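Local coordinates for protein fructose-bisphosphate aldolase class I (Thermoproteus tenax, PDB 1W8S) that is an archaeal class I aldolase of the DeoC/LacD family, built as a TIM barrel with 1,6-di-O-phosphono-beta-D-fructofuranose bound in its pocket, at residues A175-Y180 with L200-P205; I160-A165 with S188-V193; I19-D24 with R232-R237. The protein carries 2 engineered substitutions. All blocks are in the same frame, centred on the assembly; numbering follows the deposited sequence.

Interaction 1: A175-Y180 with L200-P205. With FBP (1,6-di-O-phosphono-beta-D-fructofuranose), chain O.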
loop_
_atom_site.group_PDB
_atom_site.type_symbol
_atom_site.label_atom_id
_atom_site.label_comp_id
_atom_site.label_asym_id
_atom_site.label_seq_id
_atom_site.Cartn_x
_atom_site.Cartn_y
_atom_site.Cartn_z
ATOM N N ALA E 175 -9.671 24.510 12.190
ATOM C CA ALA E 175 -11.020 24.520 12.745
ATOM C C ALA E 175 -11.492 23.079 12.738
ATOM O O ALA E 175 -10.917 22.217 12.033
ATOM C CB ALA E 175 -11.945 25.381 11.875
ATOM N N MET E 176 -12.581 22.795 13.436
ATOM C CA MET E 176 -13.078 21.423 13.453
ATOM C C MET E 176 -14.598 21.362 13.469
ATOM O O MET E 176 -15.272 22.317 13.885
ATOM C CB MET E 176 -12.508 20.650 14.654
ATOM C CG MET E 176 -13.065 21.079 16.021
ATOM S SD MET E 176 -12.319 20.156 17.410
ATOM C CE MET E 176 -10.754 20.995 17.488
ATOM N N LYS E 177 -15.111 20.214 13.053
ATOM C CA LYS E 177 -16.518 19.897 13.076
ATOM C C LYS E 177 -16.687 18.625 13.868
ATOM O O LYS E 177 -15.995 17.646 13.616
ATOM C CB LYS E 177 -17.029 19.701 11.657
ATOM C CG LYS E 177 -18.434 19.156 11.561
ATOM C CD LYS E 177 -19.060 19.374 10.143
ATOM C CE LYS E 177 -18.354 18.590 9.038
ATOM N NZ LYS E 177 -19.198 18.339 7.826
ATOM N N ILE E 178 -17.552 18.648 14.872
ATOM C CA ILE E 178 -17.808 17.487 15.723
ATOM C C ILE E 178 -19.303 17.402 16.038
ATOM O O ILE E 178 -20.027 18.376 15.854
ATOM C CB ILE E 178 -16.996 17.544 17.044
ATOM C CG1 ILE E 178 -17.438 18.730 17.908
ATOM C CG2 ILE E 178 -15.492 17.576 16.761
ATOM C CD1 ILE E 178 -16.727 18.819 19.212
ATOM N N LYS E 179 -19.740 16.244 16.523
ATOM C CA LYS E 179 -21.140 16.010 16.883
ATOM C C LYS E 179 -21.470 16.619 18.241
ATOM O O LYS E 179 -20.639 16.685 19.136
ATOM C CB LYS E 179 -21.434 14.485 16.903
ATOM C CG LYS E 179 -21.322 13.858 15.480
ATOM C CD LYS E 179 -21.919 12.447 15.358
ATOM C CE LYS E 179 -22.118 12.104 13.873
ATOM N NZ LYS E 179 -22.704 10.742 13.599
ATOM N N TYR E 180 -22.712 17.044 18.388
ATOM C CA TYR E 180 -23.216 17.570 19.635
ATOM C C TYR E 180 -23.504 16.430 20.617
ATOM O O TYR E 180 -24.006 15.371 20.220
ATOM C CB TYR E 180 -24.510 18.362 19.344
ATOM C CG TYR E 180 -25.053 19.144 20.509
ATOM C CD1 TYR E 180 -24.216 19.903 21.322
ATOM C CD2 TYR E 180 -26.418 19.162 20.785
ATOM C CE1 TYR E 180 -24.704 20.623 22.394
ATOM C CE2 TYR E 180 -26.919 19.893 21.873
ATOM C CZ TYR E 180 -26.049 20.619 22.672
ATOM O OH TYR E 180 -26.523 21.350 23.751
ATOM N N LEU E 200 -17.227 23.748 15.383
ATOM C CA LEU E 200 -18.480 23.791 14.662
ATOM C C LEU E 200 -19.268 22.538 14.959
ATOM O O LEU E 200 -18.746 21.425 14.887
ATOM C CB LEU E 200 -18.213 23.853 13.164
ATOM C CG LEU E 200 -17.569 25.127 12.614
ATOM C CD1 LEU E 200 -17.211 24.933 11.143
ATOM C CD2 LEU E 200 -18.495 26.342 12.802
ATOM N N MET E 201 -20.525 22.707 15.302
ATOM C CA MET E 201 -21.410 21.584 15.571
ATOM C C MET E 201 -21.938 21.080 14.241
ATOM O O MET E 201 -22.434 21.853 13.433
ATOM C CB MET E 201 -22.590 22.048 16.441
ATOM C CG MET E 201 -23.755 21.043 16.580
ATOM S SD MET E 201 -25.348 21.724 16.006
ATOM C CE MET E 201 -26.447 20.418 16.485
ATOM N N SER E 202 -21.827 19.773 14.022
ATOM C CA SER E 202 -22.459 19.114 12.890
ATOM C C SER E 202 -23.955 19.028 13.146
ATOM O O SER E 202 -24.372 18.547 14.191
ATOM C CB SER E 202 -21.882 17.696 12.776
ATOM O OG SER E 202 -22.158 17.177 11.497
ATOM N N GLY E 203 -24.773 19.485 12.205
ATOM C CA GLY E 203 -26.212 19.566 12.417
ATOM C C GLY E 203 -26.924 18.280 12.800
ATOM O O GLY E 203 -27.753 18.293 13.729
ATOM N N GLY E 204 -26.622 17.190 12.091
ATOM C CA GLY E 204 -27.257 15.896 12.292
ATOM C C GLY E 204 -28.575 15.724 11.530
ATOM O O GLY E 204 -29.015 16.651 10.817
ATOM N N PRO E 205 -29.223 14.560 11.693
ATOM C CA PRO E 205 -30.534 14.304 11.091
ATOM C C PRO E 205 -31.539 15.376 11.432
ATOM O O PRO E 205 -31.462 15.946 12.527
ATOM C CB PRO E 205 -30.978 12.967 11.729
ATOM C CG PRO E 205 -29.731 12.289 12.037
ATOM C CD PRO E 205 -28.763 13.404 12.480
HETATM P P1 FBP O . -25.878 17.659 8.589
HETATM O O1P FBP O . -26.893 17.297 7.576
HETATM O O2P FBP O . -26.180 18.955 9.399
HETATM O O3P FBP O . -25.614 16.552 9.615
HETATM O O1 FBP O . -24.528 17.933 7.786
HETATM C C1 FBP O . -23.316 18.185 8.463
HETATM C C2 FBP O . -22.369 16.995 8.255
HETATM O O2 FBP O . -21.150 17.197 9.005
HETATM C C3 FBP O . -22.016 16.726 6.785
HETATM O O3 FBP O . -21.028 17.585 6.240
HETATM C C4 FBP O . -21.572 15.266 6.863
HETATM O O4 FBP O . -21.647 14.546 5.644
HETATM C C5 FBP O . -22.574 14.700 7.859
HETATM O O5 FBP O . -22.942 15.778 8.737
HETATM C C6 FBP O . -21.965 13.534 8.627
HETATM O O6 FBP O . -22.888 13.100 9.611
HETATM P P2 FBP O . -23.387 11.562 9.669
HETATM O O4P FBP O . -24.839 11.599 10.083
HETATM O O5P FBP O . -23.130 10.887 8.320
HETATM O O6P FBP O . -22.691 10.814 10.820
HETATM O O HOH W 1 -24.592 16.608 16.102
#
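K177 and S202 project from the same face of two neighbouring parallel strands, K177 two residues behind in the register, and their side chains reach the same ligand atom. The strands belong to the beta-alpha-beta unit of strand 175-179, helix 184-193 and strand 199-202, a building block of the TIM barrel. CG of K177 is anti to the backbone N (chi1 171°) and packs 3.9 Å from S202 CB; further out the chain bends at chi3, and NZ gives a hydrogen bond of 2.6 Å to FBP O2. S202 turns its OG the same way, anti to its own backbone N, and shares a hydrogen bond of 2.7 Å with that O2, either partner being a possible donor. Two strands thus grip one oxygen.

I178 and M201 project from the other face, toward the helix layer, where M201 meets F213 and V220 of helix 210-222. CG and CE of M201 both lie against Y180 CB, with CG the nearer at 3.9 Å.

The backbones hold this register through three bonds: L200 N to M176 O, I178 N to L200 O, and S202 N to I178 O. The middle one is 3.0 Å from I178 N to L200 O. Past the last of them, one water accepts from Y180 N and donates to S202 O. The exits of both strands also serve the two phosphates: K179 NZ bonds FBP O6P at 2.8 Å, and the backbone G204 N donates to FBP O3P at 2.7 Å.

Interaction 2: I160-A165 with S188-V193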
loop_
_atom_site.group_PDB
_atom_site.type_symbol
_atom_site.label_atom_id
_atom_site.label_comp_id
_atom_site.label_asym_id
_atom_site.label_seq_id
_atom_site.Cartn_x
_atom_site.Cartn_y
_atom_site.Cartn_z
ATOM N N ILE E 160 -16.669 10.608 23.996
ATOM C CA ILE E 160 -16.349 10.363 22.589
ATOM C C ILE E 160 -16.247 11.690 21.862
ATOM O O ILE E 160 -15.315 11.928 21.082
ATOM C CB ILE E 160 -17.416 9.420 21.926
ATOM C CG1 ILE E 160 -17.435 8.051 22.594
ATOM C CG2 ILE E 160 -17.182 9.290 20.443
ATOM C CD1 ILE E 160 -16.164 7.303 22.487
ATOM N N VAL E 161 -17.173 12.609 22.144
ATOM C CA VAL E 161 -17.109 13.908 21.462
ATOM C C VAL E 161 -15.888 14.729 21.923
ATOM O O VAL E 161 -15.222 15.371 21.119
ATOM C CB VAL E 161 -18.434 14.696 21.650
ATOM C CG1 VAL E 161 -18.328 16.123 21.182
ATOM C CG2 VAL E 161 -19.603 13.956 20.950
ATOM N N ALA E 162 -15.629 14.771 23.231
ATOM C CA ALA E 162 -14.394 15.406 23.708
ATOM C C ALA E 162 -13.133 14.765 23.075
ATOM O O ALA E 162 -12.195 15.483 22.699
ATOM C CB ALA E 162 -14.337 15.383 25.213
ATOM N N TYR E 163 -13.117 13.441 22.917
ATOM C CA TYR E 163 -11.969 12.754 22.271
ATOM C C TYR E 163 -11.873 13.242 20.829
ATOM O O TYR E 163 -10.791 13.613 20.344
ATOM C CB TYR E 163 -12.100 11.233 22.369
ATOM C CG TYR E 163 -10.797 10.412 22.418
ATOM C CD1 TYR E 163 -10.799 9.120 22.949
ATOM C CD2 TYR E 163 -9.580 10.915 21.928
ATOM C CE1 TYR E 163 -9.617 8.344 22.995
ATOM C CE2 TYR E 163 -8.397 10.157 21.981
ATOM C CZ TYR E 163 -8.414 8.879 22.501
ATOM O OH TYR E 163 -7.240 8.131 22.525
ATOM N N ALA E 164 -13.012 13.334 20.160
ATOM C CA ALA E 164 -13.035 13.739 18.769
ATOM C C ALA E 164 -12.379 15.113 18.635
ATOM O O ALA E 164 -11.573 15.355 17.750
ATOM C CB ALA E 164 -14.448 13.785 18.271
ATOM N N ALA E 165 -12.762 16.012 19.524
ATOM C CA ALA E 165 -12.303 17.380 19.493
ATOM C C ALA E 165 -10.800 17.437 19.766
ATOM O O ALA E 165 -10.058 18.154 19.089
ATOM C CB ALA E 165 -13.062 18.194 20.531
ATOM N N SER E 188 -19.364 21.802 26.416
ATOM C CA SER E 188 -18.358 22.816 26.790
ATOM C C SER E 188 -17.001 22.180 27.148
ATOM O O SER E 188 -15.975 22.826 26.987
ATOM C CB SER E 188 -18.856 23.676 27.960
ATOM O OG SER E 188 -18.986 22.863 29.086
ATOM N N TRP E 189 -16.990 20.943 27.658
ATOM C CA TRP E 189 -15.733 20.221 27.909
ATOM C C TRP E 189 -15.021 19.904 26.565
ATOM O O TRP E 189 -13.806 20.021 26.444
ATOM C CB TRP E 189 -15.978 18.921 28.697
ATOM C CG TRP E 189 -14.741 18.049 28.909
ATOM C CD1 TRP E 189 -14.564 16.747 28.504
ATOM C CD2 TRP E 189 -13.542 18.410 29.598
ATOM N NE1 TRP E 189 -13.314 16.299 28.864
ATOM C CE2 TRP E 189 -12.670 17.296 29.551
ATOM C CE3 TRP E 189 -13.110 19.567 30.258
ATOM C CZ2 TRP E 189 -11.403 17.311 30.131
ATOM C CZ3 TRP E 189 -11.845 19.576 30.839
ATOM C CH2 TRP E 189 -11.010 18.459 30.770
ATOM N N ALA E 190 -15.784 19.487 25.566
ATOM C CA ALA E 190 -15.236 19.288 24.224
ATOM C C ALA E 190 -14.625 20.552 23.644
ATOM O O ALA E 190 -13.514 20.547 23.109
ATOM C CB ALA E 190 -16.331 18.762 23.300
ATOM N N VAL E 191 -15.362 21.655 23.746
ATOM C CA VAL E 191 -14.890 22.958 23.324
ATOM C C VAL E 191 -13.640 23.348 24.091
ATOM O O VAL E 191 -12.711 23.914 23.510
ATOM C CB VAL E 191 -16.010 24.013 23.520
ATOM C CG1 VAL E 191 -15.505 25.451 23.279
ATOM C CG2 VAL E 191 -17.198 23.685 22.610
ATOM N N LYS E 192 -13.615 23.074 25.401
ATOM C CA LYS E 192 -12.451 23.438 26.197
ATOM C C LYS E 192 -11.204 22.701 25.733
ATOM O O LYS E 192 -10.145 23.312 25.553
ATOM C CB LYS E 192 -12.668 23.197 27.689
ATOM C CG LYS E 192 -11.432 23.574 28.546
ATOM C CD LYS E 192 -11.665 23.341 30.036
ATOM C CE LYS E 192 -10.393 23.643 30.872
ATOM N NZ LYS E 192 -10.784 24.056 32.249
ATOM N N VAL E 193 -11.318 21.399 25.489
ATOM C CA VAL E 193 -10.141 20.608 25.175
ATOM C C VAL E 193 -9.638 20.874 23.748
ATOM O O VAL E 193 -8.500 20.535 23.426
ATOM C CB VAL E 193 -10.374 19.075 25.384
ATOM C CG1 VAL E 193 -10.754 18.781 26.807
ATOM C CG2 VAL E 193 -11.409 18.548 24.410
#
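The indole of W189 has V193 CG1, from the next turn of its own helix, 3.6 Å above its plane and over its centre, while A162 CB comes in obliquely from the neighbouring helix. That methyl touches the pyrrole part of the ring, 3.6 Å from CD1 and slightly farther from NE1. CG of W189 is anti to the backbone N (chi1 175°), beside the carbonyl carbon. M35 of a second subunit packs on W189 as well.

Beside the ring, small side chains let the backbones come close: the CA atoms of A162 and A190 are 4.0 Å apart. A190 CB rests in the angle between A162 CA and V161 CG1, at 3.9 Å from each. One turn further on, A165 CB lies 3.5 Å from the carbonyl oxygen of A190, a van der Waals approach of a methyl to a helix backbone.

The two helices, 158-171 and 184-193, are successive members of the outer layer of the TIM barrel, running at 19° to each other on either side of strand 175-179 in the chain order. V161, A165 and A190 all touch I178 of that strand, so the same small residues that join helix to helix also seat the pair on the barrel wall.

V193 works with both of its methyls. While CG1 covers the indole, CG2 stands between the backbone N and the carbonyl carbon and reaches across to A162 O at 3.6 Å. Beyond these apolar touches the V193 carbonyl oxygen accepts a hydrogen bond from R166 NH1 of helix 158-171, and P31 of the second subunit packs on both A162 and V193.

Interaction 3: I19-D24 with R232-R237. With FBP (1,6-di-O-phosphono-beta-D-fructofuranose), chain O.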
loop_
_atom_site.group_PDB
_atom_site.type_symbol
_atom_site.label_atom_id
_atom_site.label_comp_id
_atom_site.label_asym_id
_atom_site.label_seq_id
_atom_site.Cartn_x
_atom_site.Cartn_y
_atom_site.Cartn_z
ATOM N N ILE E 19 -22.034 30.094 10.498
ATOM C CA ILE E 19 -22.937 29.078 9.992
ATOM C C ILE E 19 -22.421 28.679 8.625
ATOM O O ILE E 19 -22.277 29.519 7.753
ATOM C CB ILE E 19 -24.386 29.571 9.851
ATOM C CG1 ILE E 19 -24.927 30.096 11.178
ATOM C CG2 ILE E 19 -25.251 28.428 9.331
ATOM C CD1 ILE E 19 -26.333 30.621 11.106
ATOM N N ILE E 20 -22.174 27.390 8.461
ATOM C CA ILE E 20 -21.687 26.831 7.207
ATOM C C ILE E 20 -22.753 25.902 6.701
ATOM O O ILE E 20 -23.234 25.084 7.453
ATOM C CB ILE E 20 -20.397 26.030 7.448
ATOM C CG1 ILE E 20 -19.292 26.915 8.014
ATOM C CG2 ILE E 20 -19.933 25.409 6.157
ATOM C CD1 ILE E 20 -18.968 28.037 7.156
ATOM N N LEU E 21 -23.139 26.056 5.445
ATOM C CA LEU E 21 -24.141 25.190 4.841
ATOM C C LEU E 21 -23.457 23.972 4.199
ATOM O O LEU E 21 -22.754 24.080 3.193
ATOM C CB LEU E 21 -24.978 25.944 3.817
ATOM C CG LEU E 21 -26.251 25.240 3.348
ATOM C CD1 LEU E 21 -27.188 24.949 4.520
ATOM C CD2 LEU E 21 -26.960 26.068 2.301
ATOM N N ALA E 22 -23.674 22.815 4.807
ATOM C CA ALA E 22 -22.987 21.588 4.444
ATOM C C ALA E 22 -23.761 20.904 3.328
ATOM O O ALA E 22 -24.959 20.739 3.424
ATOM C CB ALA E 22 -22.909 20.681 5.653
ATOM N N TYR E 23 -23.066 20.485 2.287
ATOM C CA TYR E 23 -23.689 19.885 1.143
ATOM C C TYR E 23 -22.809 18.817 0.489
ATOM O O TYR E 23 -22.765 18.719 -0.737
ATOM C CB TYR E 23 -24.037 20.950 0.142
ATOM C CG TYR E 23 -24.949 20.523 -0.957
ATOM C CD1 TYR E 23 -26.222 20.050 -0.666
ATOM C CD2 TYR E 23 -24.583 20.652 -2.293
ATOM C CE1 TYR E 23 -27.119 19.704 -1.680
ATOM C CE2 TYR E 23 -25.476 20.321 -3.329
ATOM C CZ TYR E 23 -26.736 19.833 -3.006
ATOM O OH TYR E 23 -27.627 19.501 -3.979
ATOM N N ASP E 24 -22.127 18.022 1.313
ATOM C CA ASP E 24 -21.437 16.817 0.824
ATOM C C ASP E 24 -22.318 15.584 0.839
ATOM O O ASP E 24 -21.854 14.490 0.528
ATOM C CB ASP E 24 -20.117 16.527 1.584
ATOM C CG ASP E 24 -20.299 16.445 3.100
ATOM O OD1 ASP E 24 -21.231 17.106 3.634
ATOM O OD2 ASP E 24 -19.542 15.781 3.844
ATOM N N ARG E 232 -28.962 19.027 6.611
ATOM C CA ARG E 232 -30.342 18.532 6.568
ATOM C C ARG E 232 -31.328 19.414 7.308
ATOM O O ARG E 232 -32.433 19.655 6.826
ATOM C CB ARG E 232 -30.416 17.103 7.113
ATOM C CG ARG E 232 -29.679 16.085 6.218
ATOM C CD ARG E 232 -29.497 14.735 6.883
ATOM N NE ARG E 232 -28.295 14.799 7.704
ATOM C CZ ARG E 232 -27.811 13.802 8.383
ATOM N NH1 ARG E 232 -28.402 12.623 8.352
ATOM N NH2 ARG E 232 -26.717 13.985 9.102
ATOM N N ASN E 233 -30.946 19.910 8.486
ATOM C CA ASN E 233 -31.879 20.731 9.279
ATOM C C ASN E 233 -32.184 22.095 8.653
ATOM O O ASN E 233 -33.077 22.796 9.120
ATOM C CB ASN E 233 -31.385 20.900 10.712
ATOM C CG ASN E 233 -31.817 19.776 11.593
ATOM O OD1 ASN E 233 -33.011 19.654 11.915
ATOM N ND2 ASN E 233 -30.886 18.891 11.927
ATOM N N VAL E 234 -31.455 22.467 7.607
ATOM C CA VAL E 234 -31.851 23.563 6.740
ATOM C C VAL E 234 -32.495 23.035 5.442
ATOM O O VAL E 234 -33.671 23.249 5.222
ATOM C CB VAL E 234 -30.676 24.542 6.463
ATOM C CG1 VAL E 234 -31.057 25.601 5.430
ATOM C CG2 VAL E 234 -30.277 25.238 7.767
ATOM N N TRP E 235 -31.748 22.348 4.580
ATOM C CA TRP E 235 -32.278 22.083 3.227
ATOM C C TRP E 235 -33.205 20.892 3.066
ATOM O O TRP E 235 -33.807 20.743 2.000
ATOM C CB TRP E 235 -31.190 22.094 2.150
ATOM C CG TRP E 235 -30.018 21.271 2.423
ATOM C CD1 TRP E 235 -28.761 21.702 2.711
ATOM C CD2 TRP E 235 -29.956 19.849 2.397
ATOM N NE1 TRP E 235 -27.916 20.628 2.882
ATOM C CE2 TRP E 235 -28.626 19.479 2.686
ATOM C CE3 TRP E 235 -30.893 18.836 2.175
ATOM C CZ2 TRP E 235 -28.228 18.162 2.780
ATOM C CZ3 TRP E 235 -30.466 17.522 2.231
ATOM C CH2 TRP E 235 -29.171 17.202 2.548
ATOM N N GLN E 236 -33.371 20.067 4.099
ATOM C CA GLN E 236 -34.461 19.071 4.072
ATOM C C GLN E 236 -35.815 19.669 4.473
ATOM O O GLN E 236 -36.816 18.948 4.465
ATOM C CB GLN E 236 -34.189 17.859 4.973
ATOM C CG GLN E 236 -33.276 16.817 4.376
ATOM C CD GLN E 236 -33.333 15.470 5.119
ATOM O OE1 GLN E 236 -33.244 15.415 6.349
ATOM N NE2 GLN E 236 -33.457 14.391 4.358
ATOM N N ARG E 237 -35.843 20.953 4.849
ATOM C CA ARG E 237 -37.095 21.650 5.166
ATOM C C ARG E 237 -37.654 22.390 3.960
ATOM O O ARG E 237 -36.923 23.045 3.241
ATOM C CB ARG E 237 -36.884 22.634 6.308
ATOM C CG ARG E 237 -36.322 21.976 7.525
ATOM C CD ARG E 237 -36.146 22.899 8.704
ATOM N NE ARG E 237 -35.635 22.177 9.878
ATOM C CZ ARG E 237 -36.349 21.320 10.585
ATOM N NH1 ARG E 237 -37.607 21.079 10.265
ATOM N NH2 ARG E 237 -35.804 20.691 11.628
HETATM P P1 FBP O . -25.878 17.659 8.589
HETATM O O1P FBP O . -26.893 17.297 7.576
HETATM O O2P FBP O . -26.180 18.955 9.399
HETATM O O3P FBP O . -25.614 16.552 9.615
HETATM O O1 FBP O . -24.528 17.933 7.786
HETATM C C1 FBP O . -23.316 18.185 8.463
HETATM C C2 FBP O . -22.369 16.995 8.255
HETATM O O2 FBP O . -21.150 17.197 9.005
HETATM C C3 FBP O . -22.016 16.726 6.785
HETATM O O3 FBP O . -21.028 17.585 6.240
HETATM C C4 FBP O . -21.572 15.266 6.863
HETATM O O4 FBP O . -21.647 14.546 5.644
HETATM C C5 FBP O . -22.574 14.700 7.859
HETATM O O5 FBP O . -22.942 15.778 8.737
HETATM C C6 FBP O . -21.965 13.534 8.627
HETATM O O6 FBP O . -22.888 13.100 9.611
HETATM P P2 FBP O . -23.387 11.562 9.669
HETATM O O4P FBP O . -24.839 11.599 10.083
HETATM O O5P FBP O . -23.130 10.887 8.320
HETATM O O6P FBP O . -22.691 10.814 10.820
#
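W235 presents a face of its five-membered ring to the edge of Y23, an edge-to-face pair with centroids 5.6 Å apart and planes at 87°. CD1 is the atom of Y23 that leads, offset toward the rim of the indole. On the opposite face the backbone N of R232 lies above the ring, also displaced toward the rim. The indole edge is used too: NE1 donates a hydrogen bond of 3.0 Å to A22 O, almost straight (175°) and within the ring plane. CG of W235 stands between its backbone N and carbonyl carbon (chi1 51°). One bond in the plane and a neighbour over each face leave the indole closely defined.

L21 adds the apolar part of the contact, its CD1 standing 4.0 Å from both V234 CB and W235 CD1. The far end of Y23 is anchored elsewhere, its OH being hydrogen-bonded to S40 O and to R166 NH2 of a third subunit.

Both segments then turn to the ligand. D24 takes FBP O3 on OD1 at 2.7 Å and FBP O4 on OD2 at 3.0 Å, a two-pronged hold on adjacent hydroxyls. R232 holds FBP O1P through its backbone N and its NE, and NH2, 2.8 Å from FBP O3P, also reaches FBP O4P of the other phosphate. Because R232 N opens helix 232-235, the helix end probably adds a favourable electrostatic pull on O1P. With G231 N and G204 N also bonding the ligand, this grip at the start of the short helix after the last barrel strand matches the standard phosphate-binding site found in many TIM-barrel enzymes.

All three contacts are largely buried, yet their chemistry follows their layer. Interaction 1 is barrel wall, knit by backbone bonds; interaction 2 lies in the outer helix layer, carried by methyls and one indole, beside a second subunit; interaction 3 ties the first strand to a short helix by an indole bond and ring packing. Interactions 1 and 2 meet directly: I178 CD1 is 3.7 Å from V161 CG1. Interactions 1 and 3 converge on the ligand and are probably joined by a hydrogen bond from N233 ND2 to P205 O. Interactions 2 and 3, with centres about 23 Å apart, do not touch and lie on opposite sides of the chain's centre.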